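Local coordinates for small nuclear ribonucleoprotein homolog (Pyrobaculum aerophilum, PDB 1M5Q) that probably binds RNA as an Sm-like archaeal protein, its Sm fold augmented by a second, C-terminal domain and assembled into a 14-subunit particle, at residues 8-13 / 24-29; 33-38 / 50-56; 71-75 / 90-95; 81-85 / 114-118. All coordinates share one frame. Residues are numbered along the deposited sequence.

Contact 1: residues 8-13 / 24-29; sequences LLGREV and KGVLHA. With CD (cadmium ion), chain B.
Leu-8 to Arg-11 form a type II turn, Arg-11 N to Leu-8 O 2.8 Å. Leu-8 CB packs 3.9 Å from Leu-27 CD2, and Leu-9 CD2 4.1 Å from Leu-27 CG; bulky Leu-27 (chi1 t, chi2 p) fills the space among these and Val-13. Gly-10 (phi/psi 87/-10) suits the third turn position, where a CB would strike the preceding carbonyl; its N donates to Leu-27 O at 2.9 Å. Arg-11 O takes Leu-27 N at 2.8 Å, while its guanidinium leaves for Glu-66 and for Glu-91 of a neighbouring subunit. Glu-12 forms the antiparallel non-hydrogen-bonded pair with Val-26 (CA-CA 4.3 Å); its OE2, less surely placed, makes a salt bridge with Lys-24 NZ, 3.2 Å. Val-13 pairs with Gly-25, Val-13 N to Gly-25 O and Gly-25 N to Val-13 O both 2.9 Å. His-28 NE2 binds cadmium at 2.4 Å beside two waters, and with Ala-29 forms a classic beta bulge opposite Val-37. This hairpin lies between strands 59-64 and 36-42 in the Sm sheet.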
loop_
_atom_site.group_PDB
_atom_site.type_symbol
_atom_site.label_atom_id
_atom_site.label_comp_id
_atom_site.label_asym_id
_atom_site.label_seq_id
_atom_site.Cartn_x
_atom_site.Cartn_y
_atom_site.Cartn_z
ATOM N N LEU H 8 -9.063 -18.010 20.953
ATOM C CA LEU H 8 -7.972 -18.358 21.865
ATOM C C LEU H 8 -7.728 -17.324 22.940
ATOM O O LEU H 8 -6.731 -17.409 23.637
ATOM C CB LEU H 8 -6.652 -18.600 21.100
ATOM C CG LEU H 8 -6.675 -19.822 20.197
ATOM C CD1 LEU H 8 -5.505 -19.740 19.262
ATOM C CD2 LEU H 8 -6.709 -21.121 21.009
ATOM N N LEU H 9 -8.632 -16.357 23.104
ATOM C CA LEU H 9 -8.477 -15.378 24.163
ATOM C C LEU H 9 -8.294 -16.074 25.531
ATOM O O LEU H 9 -9.078 -16.993 25.913
ATOM C CB LEU H 9 -9.705 -14.446 24.251
ATOM C CG LEU H 9 -9.865 -13.504 23.044
ATOM C CD1 LEU H 9 -11.216 -12.734 23.146
ATOM C CD2 LEU H 9 -8.661 -12.583 22.925
ATOM N N GLY H 10 -7.286 -15.611 26.276
ATOM C CA GLY H 10 -6.974 -16.193 27.572
ATOM C C GLY H 10 -6.017 -17.386 27.436
ATOM O O GLY H 10 -5.492 -17.890 28.426
ATOM N N ARG H 11 -5.775 -17.856 26.210
ATOM C CA ARG H 11 -4.897 -19.003 26.054
ATOM C C ARG H 11 -3.519 -18.500 25.670
ATOM O O ARG H 11 -3.363 -17.427 25.114
ATOM C CB ARG H 11 -5.404 -19.970 24.969
ATOM C CG ARG H 11 -6.865 -20.352 25.115
ATOM C CD ARG H 11 -7.084 -21.209 26.346
ATOM N NE ARG H 11 -6.681 -22.604 26.147
ATOM C CZ ARG H 11 -7.452 -23.555 25.621
ATOM N NH1 ARG H 11 -8.695 -23.308 25.204
ATOM N NH2 ARG H 11 -6.993 -24.789 25.550
ATOM N N GLU H 12 -2.531 -19.320 25.964
ATOM C CA GLU H 12 -1.144 -19.029 25.709
ATOM C C GLU H 12 -0.773 -19.278 24.260
ATOM O O GLU H 12 -1.079 -20.314 23.696
ATOM C CB GLU H 12 -0.258 -19.899 26.615
ATOM C CG GLU H 12 1.185 -19.591 26.382
ATOM C CD GLU H 12 2.081 -19.884 27.589
ATOM O OE1 GLU H 12 1.938 -19.218 28.662
ATOM O OE2 GLU H 12 2.937 -20.784 27.443
ATOM N N VAL H 13 -0.131 -18.292 23.657
ATOM C CA VAL H 13 0.300 -18.409 22.276
ATOM C C VAL H 13 1.722 -17.881 22.267
ATOM O O VAL H 13 2.231 -17.340 23.274
ATOM C CB VAL H 13 -0.518 -17.491 21.326
ATOM C CG1 VAL H 13 -2.065 -17.862 21.354
ATOM C CG2 VAL H 13 -0.346 -16.072 21.768
ATOM N N LYS H 24 6.010 -15.012 24.138
ATOM C CA LYS H 24 5.064 -16.038 24.489
ATOM C C LYS H 24 4.202 -15.468 25.620
ATOM O O LYS H 24 4.727 -14.897 26.569
ATOM C CB LYS H 24 5.841 -17.279 24.950
ATOM C CG LYS H 24 4.962 -18.482 25.255
ATOM C CD LYS H 24 5.777 -19.759 25.627
ATOM C CE LYS H 24 4.892 -21.033 25.558
ATOM N NZ LYS H 24 5.462 -22.294 26.254
ATOM N N GLY H 25 2.887 -15.581 25.538
ATOM C CA GLY H 25 2.091 -15.053 26.643
ATOM C C GLY H 25 0.628 -15.352 26.403
ATOM O O GLY H 25 0.305 -16.048 25.463
ATOM N N VAL H 26 -0.237 -14.805 27.234
ATOM C CA VAL H 26 -1.645 -15.017 27.121
ATOM C C VAL H 26 -2.207 -14.069 26.046
ATOM O O VAL H 26 -1.913 -12.873 26.039
ATOM C CB VAL H 26 -2.382 -14.785 28.498
ATOM C CG1 VAL H 26 -3.887 -14.924 28.302
ATOM C CG2 VAL H 26 -1.937 -15.859 29.536
ATOM N N LEU H 27 -2.965 -14.632 25.108
ATOM C CA LEU H 27 -3.579 -13.813 24.068
ATOM C C LEU H 27 -4.654 -12.978 24.742
ATOM O O LEU H 27 -5.696 -13.479 25.192
ATOM C CB LEU H 27 -4.211 -14.717 22.991
ATOM C CG LEU H 27 -4.935 -13.924 21.909
ATOM C CD1 LEU H 27 -3.883 -13.063 21.204
ATOM C CD2 LEU H 27 -5.611 -14.872 20.910
ATOM N N HIS H 28 -4.401 -11.690 24.787
ATOM C CA HIS H 28 -5.254 -10.697 25.417
ATOM C C HIS H 28 -6.248 -9.958 24.463
ATOM O O HIS H 28 -7.372 -9.669 24.853
ATOM C CB HIS H 28 -4.334 -9.681 26.074
ATOM C CG HIS H 28 -5.031 -8.723 26.968
ATOM N ND1 HIS H 28 -5.594 -9.102 28.169
ATOM C CD2 HIS H 28 -5.278 -7.399 26.839
ATOM C CE1 HIS H 28 -6.161 -8.057 28.742
ATOM N NE2 HIS H 28 -5.981 -7.013 27.958
ATOM N N ALA H 29 -5.820 -9.619 23.258
ATOM C CA ALA H 29 -6.702 -8.925 22.313
ATOM C C ALA H 29 -6.231 -9.128 20.900
ATOM O O ALA H 29 -5.013 -9.231 20.647
ATOM C CB ALA H 29 -6.737 -7.400 22.606
HETATM CD CD CD B . -6.901 -4.807 27.983
HETATM O O HOH W 1 -4.920 -3.848 26.778
HETATM O O HOH W 2 -8.731 -5.899 29.420
#

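Contact 2: residues 33-38 / 50-56; sequences QLNIVL and NRVFIMY
This is an antiparallel strand pairing, the hairpin of strands 36-42 and 48-54 at one edge of the chain's five-stranded sheet. The short axes of 36-38 and 51-54 lie 4.7 Å apart at 165°. Ile-36 and Ile-54 form a hydrogen-bonded pair (Ile-36 N to Ile-54 O 3.1 Å, Ile-54 N to Ile-36 O 2.8 Å), as do Leu-38 and Val-52 (Leu-38 N to Val-52 O 2.9 Å, Val-52 N to Leu-38 O 3.0 Å). Between them, Val-37 faces Phe-53 as a non-hydrogen-bonded pair, Val-37 CG2 to Phe-53 CD2 3.5 Å. In the manner of Sm rings, 52-54 pairs antiparallel with a strand of a neighbouring subunit, carrying the sheet across the interface. The branched Ile-36, Leu-38 and Ile-54 fill the opposite, inner face; Leu-38 CG meets Ile-54 CD1 at 4.1 Å. Before the strand, Leu-34 takes left-handed angles (64/30), and the m rotamer of Asn-35 brings OD1 2.9 Å from Tyr-56 N, a hydrogen bond. Tyr-56 CB lies 3.0 Å from Gln-33 O.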
loop_
_atom_site.group_PDB
_atom_site.type_symbol
_atom_site.label_atom_id
_atom_site.label_comp_id
_atom_site.label_asym_id
_atom_site.label_seq_id
_atom_site.Cartn_x
_atom_site.Cartn_y
_atom_site.Cartn_z
ATOM N N GLN H 33 -7.070 -6.173 11.965
ATOM C CA GLN H 33 -5.812 -6.044 11.236
ATOM C C GLN H 33 -4.762 -6.997 11.793
ATOM O O GLN H 33 -3.619 -6.959 11.377
ATOM C CB GLN H 33 -5.308 -4.582 11.318
ATOM C CG GLN H 33 -6.218 -3.634 10.533
ATOM C CD GLN H 33 -5.820 -2.192 10.685
ATOM O OE1 GLN H 33 -5.961 -1.622 11.760
ATOM N NE2 GLN H 33 -5.319 -1.589 9.597
ATOM N N LEU H 34 -5.177 -7.837 12.731
ATOM C CA LEU H 34 -4.282 -8.793 13.366
ATOM C C LEU H 34 -3.139 -8.150 14.182
ATOM O O LEU H 34 -2.044 -8.693 14.234
ATOM C CB LEU H 34 -3.696 -9.808 12.358
ATOM C CG LEU H 34 -4.418 -11.100 11.936
ATOM C CD1 LEU H 34 -5.313 -11.638 13.039
ATOM C CD2 LEU H 34 -5.169 -10.920 10.676
ATOM N N ASN H 35 -3.391 -6.960 14.749
ATOM C CA ASN H 35 -2.479 -6.412 15.744
ATOM C C ASN H 35 -2.816 -7.355 16.898
ATOM O O ASN H 35 -3.953 -7.834 17.030
ATOM C CB ASN H 35 -2.858 -4.986 16.187
ATOM C CG ASN H 35 -2.489 -3.953 15.130
ATOM O OD1 ASN H 35 -1.344 -3.929 14.592
ATOM N ND2 ASN H 35 -3.443 -3.131 14.798
ATOM N N ILE H 36 -1.874 -7.561 17.781
ATOM C CA ILE H 36 -2.088 -8.508 18.878
ATOM C C ILE H 36 -1.632 -7.896 20.184
ATOM O O ILE H 36 -0.603 -7.240 20.192
ATOM C CB ILE H 36 -1.167 -9.747 18.715
ATOM C CG1 ILE H 36 -1.466 -10.471 17.371
ATOM C CG2 ILE H 36 -1.293 -10.669 19.993
ATOM C CD1 ILE H 36 -2.798 -11.109 17.394
ATOM N N VAL H 37 -2.401 -8.085 21.263
ATOM C CA VAL H 37 -1.930 -7.664 22.587
ATOM C C VAL H 37 -1.735 -8.981 23.382
ATOM O O VAL H 37 -2.619 -9.854 23.351
ATOM C CB VAL H 37 -2.953 -6.780 23.366
ATOM C CG1 VAL H 37 -2.329 -6.380 24.771
ATOM C CG2 VAL H 37 -3.267 -5.504 22.551
ATOM N N LEU H 38 -0.563 -9.167 23.999
ATOM C CA LEU H 38 -0.295 -10.323 24.860
ATOM C C LEU H 38 -0.180 -9.864 26.316
ATOM O O LEU H 38 0.363 -8.766 26.586
ATOM C CB LEU H 38 1.028 -11.020 24.534
ATOM C CG LEU H 38 1.270 -11.581 23.147
ATOM C CD1 LEU H 38 2.617 -12.293 23.144
ATOM C CD2 LEU H 38 0.119 -12.563 22.739
ATOM N N ASN H 50 3.909 -6.882 31.523
ATOM C CA ASN H 50 2.531 -7.165 31.839
ATOM C C ASN H 50 1.690 -7.151 30.561
ATOM O O ASN H 50 0.726 -7.897 30.471
ATOM C CB ASN H 50 1.961 -6.189 32.869
ATOM C CG ASN H 50 0.449 -6.401 33.082
ATOM O OD1 ASN H 50 -0.362 -5.616 32.591
ATOM N ND2 ASN H 50 0.067 -7.482 33.759
ATOM N N ARG H 51 2.036 -6.293 29.618
ATOM C CA ARG H 51 1.347 -6.240 28.306
ATOM C C ARG H 51 2.345 -5.894 27.238
ATOM O O ARG H 51 3.283 -5.139 27.475
ATOM C CB ARG H 51 0.193 -5.211 28.255
ATOM C CG ARG H 51 -1.076 -5.656 28.945
ATOM C CD ARG H 51 -2.184 -4.554 28.869
ATOM N NE ARG H 51 -1.933 -3.447 29.783
ATOM C CZ ARG H 51 -2.551 -2.264 29.706
ATOM N NH1 ARG H 51 -3.473 -2.035 28.739
ATOM N NH2 ARG H 51 -2.238 -1.298 30.577
ATOM N N VAL H 52 2.131 -6.453 26.058
ATOM C CA VAL H 52 2.987 -6.227 24.913
ATOM C C VAL H 52 2.004 -6.003 23.770
ATOM O O VAL H 52 1.179 -6.868 23.491
ATOM C CB VAL H 52 3.826 -7.479 24.626
ATOM C CG1 VAL H 52 4.680 -7.291 23.378
ATOM C CG2 VAL H 52 4.657 -7.790 25.868
ATOM N N PHE H 53 2.103 -4.838 23.131
ATOM C CA PHE H 53 1.226 -4.483 22.032
ATOM C C PHE H 53 2.040 -4.673 20.751
ATOM O O PHE H 53 2.926 -3.893 20.439
ATOM C CB PHE H 53 0.772 -3.019 22.162
ATOM C CG PHE H 53 0.098 -2.708 23.478
ATOM C CD1 PHE H 53 0.850 -2.348 24.604
ATOM C CD2 PHE H 53 -1.275 -2.784 23.594
ATOM C CE1 PHE H 53 0.222 -2.076 25.800
ATOM C CE2 PHE H 53 -1.919 -2.512 24.806
ATOM C CZ PHE H 53 -1.172 -2.155 25.909
ATOM N N ILE H 54 1.687 -5.700 19.997
ATOM C CA ILE H 54 2.433 -6.054 18.796
ATOM C C ILE H 54 1.805 -5.568 17.460
ATOM O O ILE H 54 0.666 -5.952 17.120
ATOM C CB ILE H 54 2.567 -7.583 18.784
ATOM C CG1 ILE H 54 3.149 -8.045 20.121
ATOM C CG2 ILE H 54 3.357 -8.046 17.599
ATOM C CD1 ILE H 54 3.165 -9.550 20.197
HETATM N N MSE H 55 2.563 -4.764 16.708
HETATM C CA MSE H 55 2.110 -4.194 15.411
HETATM C C MSE H 55 2.039 -5.323 14.371
HETATM O O MSE H 55 3.001 -6.072 14.177
HETATM C CB MSE H 55 3.089 -3.091 14.971
HETATM C CG MSE H 55 3.329 -2.026 16.075
HETATM SE SE MSE H 55 1.850 -0.764 16.176
HETATM C CE MSE H 55 2.528 0.420 14.711
ATOM N N TYR H 56 0.902 -5.446 13.702
ATOM C CA TYR H 56 0.687 -6.548 12.736
ATOM C C TYR H 56 1.747 -6.661 11.653
ATOM O O TYR H 56 2.180 -7.775 11.297
ATOM C CB TYR H 56 -0.739 -6.465 12.145
ATOM C CG TYR H 56 -0.899 -5.416 11.076
ATOM C CD1 TYR H 56 -0.464 -5.679 9.764
ATOM C CD2 TYR H 56 -1.419 -4.152 11.368
ATOM C CE1 TYR H 56 -0.540 -4.712 8.772
ATOM C CE2 TYR H 56 -1.505 -3.137 10.371
ATOM C CZ TYR H 56 -1.064 -3.449 9.083
ATOM O OH TYR H 56 -1.162 -2.551 8.058
#

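Contact 3: residues 71-75 / 90-95; sequences MREFA and EETNVV. With ACY (acetic acid), chain C.
Apolar packing dominates where the first turn of helix 71-81 rests against the start of strand 94-97; no hydrogen bond links 71-75 with 90-95. Val-95, chi1 t, presents CG2 to three helix residues: Met-71 CE (a selenomethionine) at 4.0 Å, Phe-74 CD2 at 4.2 Å and Ala-75 CB at 3.7 Å. The small alanine lets the backbones approach, Ala-75 CA to Val-95 CA 6.2 Å, while flexible Met-71, all chi angles m, folds over Asn-93, its CG 3.4 Å from Asn-93 O. Among charged groups, Arg-72 reaches back from a CB that points away, and its NH1 makes a salt bridge with Glu-90 OE1 at 3.6 Å. Among polar ones, Asn-93 OD1 is hydrogen-bonded to Tyr-88 OH of the adjoining strand, and Thr-92 OG1 donates to the O of a bound acetic acid molecule at 2.6 Å. Asn-93, at left-handed angles (64/43) that asparagine tolerates well, joins Val-94 opposite Ile-89 in a G1 beta bulge of the hairpin of strands 86-89 and 94-97, against which helix 71-81 packs in the C-terminal alpha+beta domain.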
loop_
_atom_site.group_PDB
_atom_site.type_symbol
_atom_site.label_atom_id
_atom_site.label_comp_id
_atom_site.label_asym_id
_atom_site.label_seq_id
_atom_site.Cartn_x
_atom_site.Cartn_y
_atom_site.Cartn_z
HETATM N N MSE H 71 -5.715 -38.479 24.472
HETATM C CA MSE H 71 -7.021 -39.085 24.605
HETATM C C MSE H 71 -7.035 -40.422 25.331
HETATM O O MSE H 71 -8.045 -40.767 25.942
HETATM C CB MSE H 71 -7.704 -39.226 23.236
HETATM C CG MSE H 71 -7.944 -37.876 22.583
HETATM SE SE MSE H 71 -8.843 -36.627 23.754
HETATM C CE MSE H 71 -10.588 -37.366 23.595
ATOM N N ARG H 72 -5.940 -41.172 25.238
ATOM C CA ARG H 72 -5.849 -42.460 25.938
ATOM C C ARG H 72 -5.830 -42.155 27.419
ATOM O O ARG H 72 -6.467 -42.834 28.184
ATOM C CB ARG H 72 -4.580 -43.243 25.539
ATOM C CG ARG H 72 -4.697 -43.961 24.207
ATOM C CD ARG H 72 -3.576 -44.993 24.053
ATOM N NE ARG H 72 -2.777 -44.747 22.855
ATOM C CZ ARG H 72 -3.009 -45.325 21.688
ATOM N NH1 ARG H 72 -4.006 -46.194 21.575
ATOM N NH2 ARG H 72 -2.276 -45.006 20.626
ATOM N N GLU H 73 -5.104 -41.123 27.827
ATOM C CA GLU H 73 -5.087 -40.770 29.239
ATOM C C GLU H 73 -6.492 -40.259 29.625
ATOM O O GLU H 73 -7.006 -40.581 30.692
ATOM C CB GLU H 73 -4.037 -39.709 29.498
ATOM C CG GLU H 73 -3.992 -39.259 30.950
ATOM C CD GLU H 73 -3.535 -40.390 31.899
ATOM O OE1 GLU H 73 -2.552 -41.108 31.577
ATOM O OE2 GLU H 73 -4.152 -40.543 32.962
ATOM N N PHE H 74 -7.127 -39.468 28.758
ATOM C CA PHE H 74 -8.472 -39.004 29.036
ATOM C C PHE H 74 -9.416 -40.203 29.274
ATOM O O PHE H 74 -10.274 -40.172 30.152
ATOM C CB PHE H 74 -9.049 -38.169 27.860
ATOM C CG PHE H 74 -10.477 -37.625 28.115
ATOM C CD1 PHE H 74 -10.665 -36.412 28.734
ATOM C CD2 PHE H 74 -11.600 -38.347 27.735
ATOM C CE1 PHE H 74 -11.962 -35.890 28.994
ATOM C CE2 PHE H 74 -12.905 -37.846 27.976
ATOM C CZ PHE H 74 -13.073 -36.604 28.616
ATOM N N ALA H 75 -9.301 -41.216 28.434
ATOM C CA ALA H 75 -10.153 -42.392 28.533
ATOM C C ALA H 75 -9.872 -43.084 29.895
ATOM O O ALA H 75 -10.803 -43.458 30.626
ATOM C CB ALA H 75 -9.873 -43.313 27.382
ATOM N N GLU H 90 -9.141 -45.994 18.730
ATOM C CA GLU H 90 -7.885 -45.722 18.050
ATOM C C GLU H 90 -8.074 -45.248 16.584
ATOM O O GLU H 90 -7.293 -44.447 16.082
ATOM C CB GLU H 90 -7.019 -46.996 18.089
ATOM C CG GLU H 90 -5.520 -46.701 17.994
ATOM C CD GLU H 90 -4.647 -47.945 18.081
ATOM O OE1 GLU H 90 -4.755 -48.687 19.095
ATOM O OE2 GLU H 90 -3.844 -48.172 17.135
ATOM N N GLU H 91 -9.113 -45.751 15.924
ATOM C CA GLU H 91 -9.408 -45.402 14.548
ATOM C C GLU H 91 -9.369 -43.865 14.316
ATOM O O GLU H 91 -8.772 -43.409 13.357
ATOM C CB GLU H 91 -10.787 -45.975 14.159
ATOM C CG GLU H 91 -10.891 -46.350 12.700
ATOM C CD GLU H 91 -12.301 -46.711 12.242
ATOM O OE1 GLU H 91 -13.076 -47.330 13.022
ATOM O OE2 GLU H 91 -12.618 -46.388 11.074
ATOM N N THR H 92 -9.988 -43.077 15.200
ATOM C CA THR H 92 -10.019 -41.598 15.061
ATOM C C THR H 92 -9.486 -40.856 16.282
ATOM O O THR H 92 -9.528 -39.615 16.332
ATOM C CB THR H 92 -11.458 -41.102 14.801
ATOM O OG1 THR H 92 -12.356 -41.828 15.665
ATOM C CG2 THR H 92 -11.837 -41.292 13.322
ATOM N N ASN H 93 -8.981 -41.619 17.255
ATOM C CA ASN H 93 -8.413 -41.055 18.481
ATOM C C ASN H 93 -9.503 -40.335 19.253
ATOM O O ASN H 93 -9.271 -39.254 19.784
ATOM C CB ASN H 93 -7.294 -40.064 18.136
ATOM C CG ASN H 93 -6.540 -39.550 19.375
ATOM O OD1 ASN H 93 -6.228 -40.323 20.286
ATOM N ND2 ASN H 93 -6.221 -38.234 19.394
ATOM N N VAL H 94 -10.678 -40.963 19.321
ATOM C CA VAL H 94 -11.845 -40.414 19.996
ATOM C C VAL H 94 -12.242 -41.344 21.160
ATOM O O VAL H 94 -11.927 -42.569 21.161
ATOM C CB VAL H 94 -13.019 -40.281 18.946
ATOM C CG1 VAL H 94 -14.401 -40.086 19.620
ATOM C CG2 VAL H 94 -12.711 -39.092 18.008
ATOM N N VAL H 95 -12.897 -40.768 22.157
ATOM C CA VAL H 95 -13.320 -41.546 23.316
ATOM C C VAL H 95 -14.845 -41.512 23.391
ATOM O O VAL H 95 -15.441 -40.427 23.378
ATOM C CB VAL H 95 -12.719 -40.976 24.641
ATOM C CG1 VAL H 95 -13.349 -41.712 25.884
ATOM C CG2 VAL H 95 -11.208 -41.213 24.676
HETATM C C ACY C . -15.728 -41.656 16.347
HETATM O O ACY C . -14.758 -40.899 15.856
HETATM O OXT ACY C . -17.026 -41.435 16.299
HETATM C CH3 ACY C . -15.210 -42.895 17.019
#

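Contact 4: residues 81-85 / 114-118; sequences IFPGM and VAERA
Phe-82 lays its ring against the first turns of helix 113-127, where Val-114 CG1 makes an off-centre CH-pi contact, 4.2 Å from the ring centroid and 29° from its normal. The tip of the ring, CZ, comes 3.4 Å from Arg-117 CG and 3.6 Å from Val-114 O. That oxygen already accepts Ala-118 N at 2.9 Å within the helix, so the ring touches a satisfied backbone, and a large flat hydrocarbon is what fits the shallow ground between side chains one turn apart. Phe-82 takes chi1 m, its CB directed at the helix; the nearest CA pair, Phe-82 and Val-114, stands 8.2 Å apart, a gap the side chains fill without any hydrogen bond across it. On one flank Ile-81 CD1 sits over a face of the Arg-117 guanidinium, 3.3 Å from NH2, with Arg-117 at chi1 t, chi2 p, which bends its side chain. On another, the selenomethionine Met-85 brings CE to 4.2 Å from Val-114 CG2. The chain returns through a type II turn from Phe-82 to Met-85, with Met-85 N bonded to Phe-82 O at 2.9 Å; Pro-83 (-43/130) and Gly-84 (63/6) suit its two central positions. The turn connects helix 71-81 to strand 86-89, and Phe-82, Val-114 and Ala-118 all rest on Ile-97, so the Phe-82 side chain joins helix 113-127 in packing on strand 94-97.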
loop_
_atom_site.group_PDB
_atom_site.type_symbol
_atom_site.label_atom_id
_atom_site.label_comp_id
_atom_site.label_asym_id
_atom_site.label_seq_id
_atom_site.Cartn_x
_atom_site.Cartn_y
_atom_site.Cartn_z
ATOM N N ILE H 81 -14.657 -42.453 36.501
ATOM C CA ILE H 81 -15.838 -41.672 36.747
ATOM C C ILE H 81 -17.051 -42.351 36.151
ATOM O O ILE H 81 -18.135 -42.245 36.699
ATOM C CB ILE H 81 -15.674 -40.273 36.097
ATOM C CG1 ILE H 81 -14.457 -39.610 36.698
ATOM C CG2 ILE H 81 -16.918 -39.418 36.267
ATOM C CD1 ILE H 81 -14.167 -38.269 36.113
ATOM N N PHE H 82 -16.870 -43.023 35.015
ATOM C CA PHE H 82 -17.974 -43.690 34.302
ATOM C C PHE H 82 -17.552 -45.152 34.101
ATOM O O PHE H 82 -17.326 -45.615 32.971
ATOM C CB PHE H 82 -18.203 -43.011 32.914
ATOM C CG PHE H 82 -18.382 -41.497 32.976
ATOM C CD1 PHE H 82 -17.365 -40.647 32.546
ATOM C CD2 PHE H 82 -19.603 -40.932 33.393
ATOM C CE1 PHE H 82 -17.540 -39.249 32.502
ATOM C CE2 PHE H 82 -19.808 -39.534 33.362
ATOM C CZ PHE H 82 -18.763 -38.701 32.909
ATOM N N PRO H 83 -17.384 -45.888 35.208
ATOM C CA PRO H 83 -16.984 -47.301 35.165
ATOM C C PRO H 83 -17.719 -48.104 34.091
ATOM O O PRO H 83 -18.947 -48.079 34.026
ATOM C CB PRO H 83 -17.343 -47.808 36.567
ATOM C CG PRO H 83 -17.198 -46.643 37.392
ATOM C CD PRO H 83 -17.672 -45.457 36.581
ATOM N N GLY H 84 -16.940 -48.828 33.286
ATOM C CA GLY H 84 -17.461 -49.647 32.220
ATOM C C GLY H 84 -18.197 -48.957 31.074
ATOM O O GLY H 84 -18.730 -49.660 30.209
HETATM N N MSE H 85 -18.236 -47.624 31.029
HETATM C CA MSE H 85 -18.952 -46.958 29.938
HETATM C C MSE H 85 -18.029 -46.294 28.902
HETATM O O MSE H 85 -18.513 -45.697 27.905
HETATM C CB MSE H 85 -19.877 -45.863 30.491
HETATM C CG MSE H 85 -20.915 -46.271 31.484
HETATM SE SE MSE H 85 -21.599 -44.684 32.327
HETATM C CE MSE H 85 -22.389 -43.670 30.826
ATOM N N VAL H 114 -23.798 -36.865 31.808
ATOM C CA VAL H 114 -22.573 -37.520 31.415
ATOM C C VAL H 114 -21.720 -36.537 30.594
ATOM O O VAL H 114 -20.556 -36.349 30.864
ATOM C CB VAL H 114 -22.877 -38.764 30.600
ATOM C CG1 VAL H 114 -21.525 -39.402 30.091
ATOM C CG2 VAL H 114 -23.638 -39.766 31.500
ATOM N N ALA H 115 -22.354 -35.885 29.634
ATOM C CA ALA H 115 -21.723 -34.916 28.759
ATOM C C ALA H 115 -21.148 -33.742 29.583
ATOM O O ALA H 115 -19.970 -33.346 29.373
ATOM C CB ALA H 115 -22.736 -34.406 27.729
ATOM N N GLU H 116 -21.959 -33.207 30.504
ATOM C CA GLU H 116 -21.522 -32.095 31.366
ATOM C C GLU H 116 -20.312 -32.537 32.190
ATOM O O GLU H 116 -19.335 -31.792 32.326
ATOM C CB GLU H 116 -22.626 -31.640 32.320
ATOM C CG GLU H 116 -23.725 -30.795 31.674
ATOM C CD GLU H 116 -23.181 -29.775 30.683
ATOM O OE1 GLU H 116 -22.286 -28.969 31.057
ATOM O OE2 GLU H 116 -23.640 -29.790 29.509
ATOM N N ARG H 117 -20.353 -33.756 32.735
ATOM C CA ARG H 117 -19.209 -34.236 33.520
ATOM C C ARG H 117 -17.929 -34.426 32.665
ATOM O O ARG H 117 -16.812 -34.114 33.109
ATOM C CB ARG H 117 -19.555 -35.555 34.223
ATOM C CG ARG H 117 -18.415 -36.115 35.083
ATOM C CD ARG H 117 -18.049 -35.079 36.146
ATOM N NE ARG H 117 -17.325 -35.689 37.235
ATOM C CZ ARG H 117 -16.008 -35.647 37.371
ATOM N NH1 ARG H 117 -15.251 -35.005 36.467
ATOM N NH2 ARG H 117 -15.443 -36.233 38.428
ATOM N N ALA H 118 -18.089 -34.939 31.456
ATOM C CA ALA H 118 -16.945 -35.161 30.585
ATOM C C ALA H 118 -16.325 -33.784 30.243
ATOM O O ALA H 118 -15.106 -33.641 30.164
ATOM C CB ALA H 118 -17.394 -35.936 29.288
#

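In the fold
From the N terminus, contact 1 closes first, shutting the hairpin of strands 12-17 and 22-30; contact 2 follows in series and closes the next hairpin. The two touch because strands 22-30 and 36-42 are sheet neighbours: His-28 N to Val-37 O and Ala-29 O to Val-37 N, both 2.9 Å, are probable hydrogen bonds. The chain then passes to the other side of its centre, where contacts 3 and 4 cross: 81-85 falls inside the loop from 71-75 to 90-95, and 114-118 beyond it. Helix 71-81, the C-terminal sheet and helix 113-127 are thereby tied together, with Phe-74 CZ 3.9 Å from Ala-118 O. About 27 Å separates the centres of contacts 1 and 3.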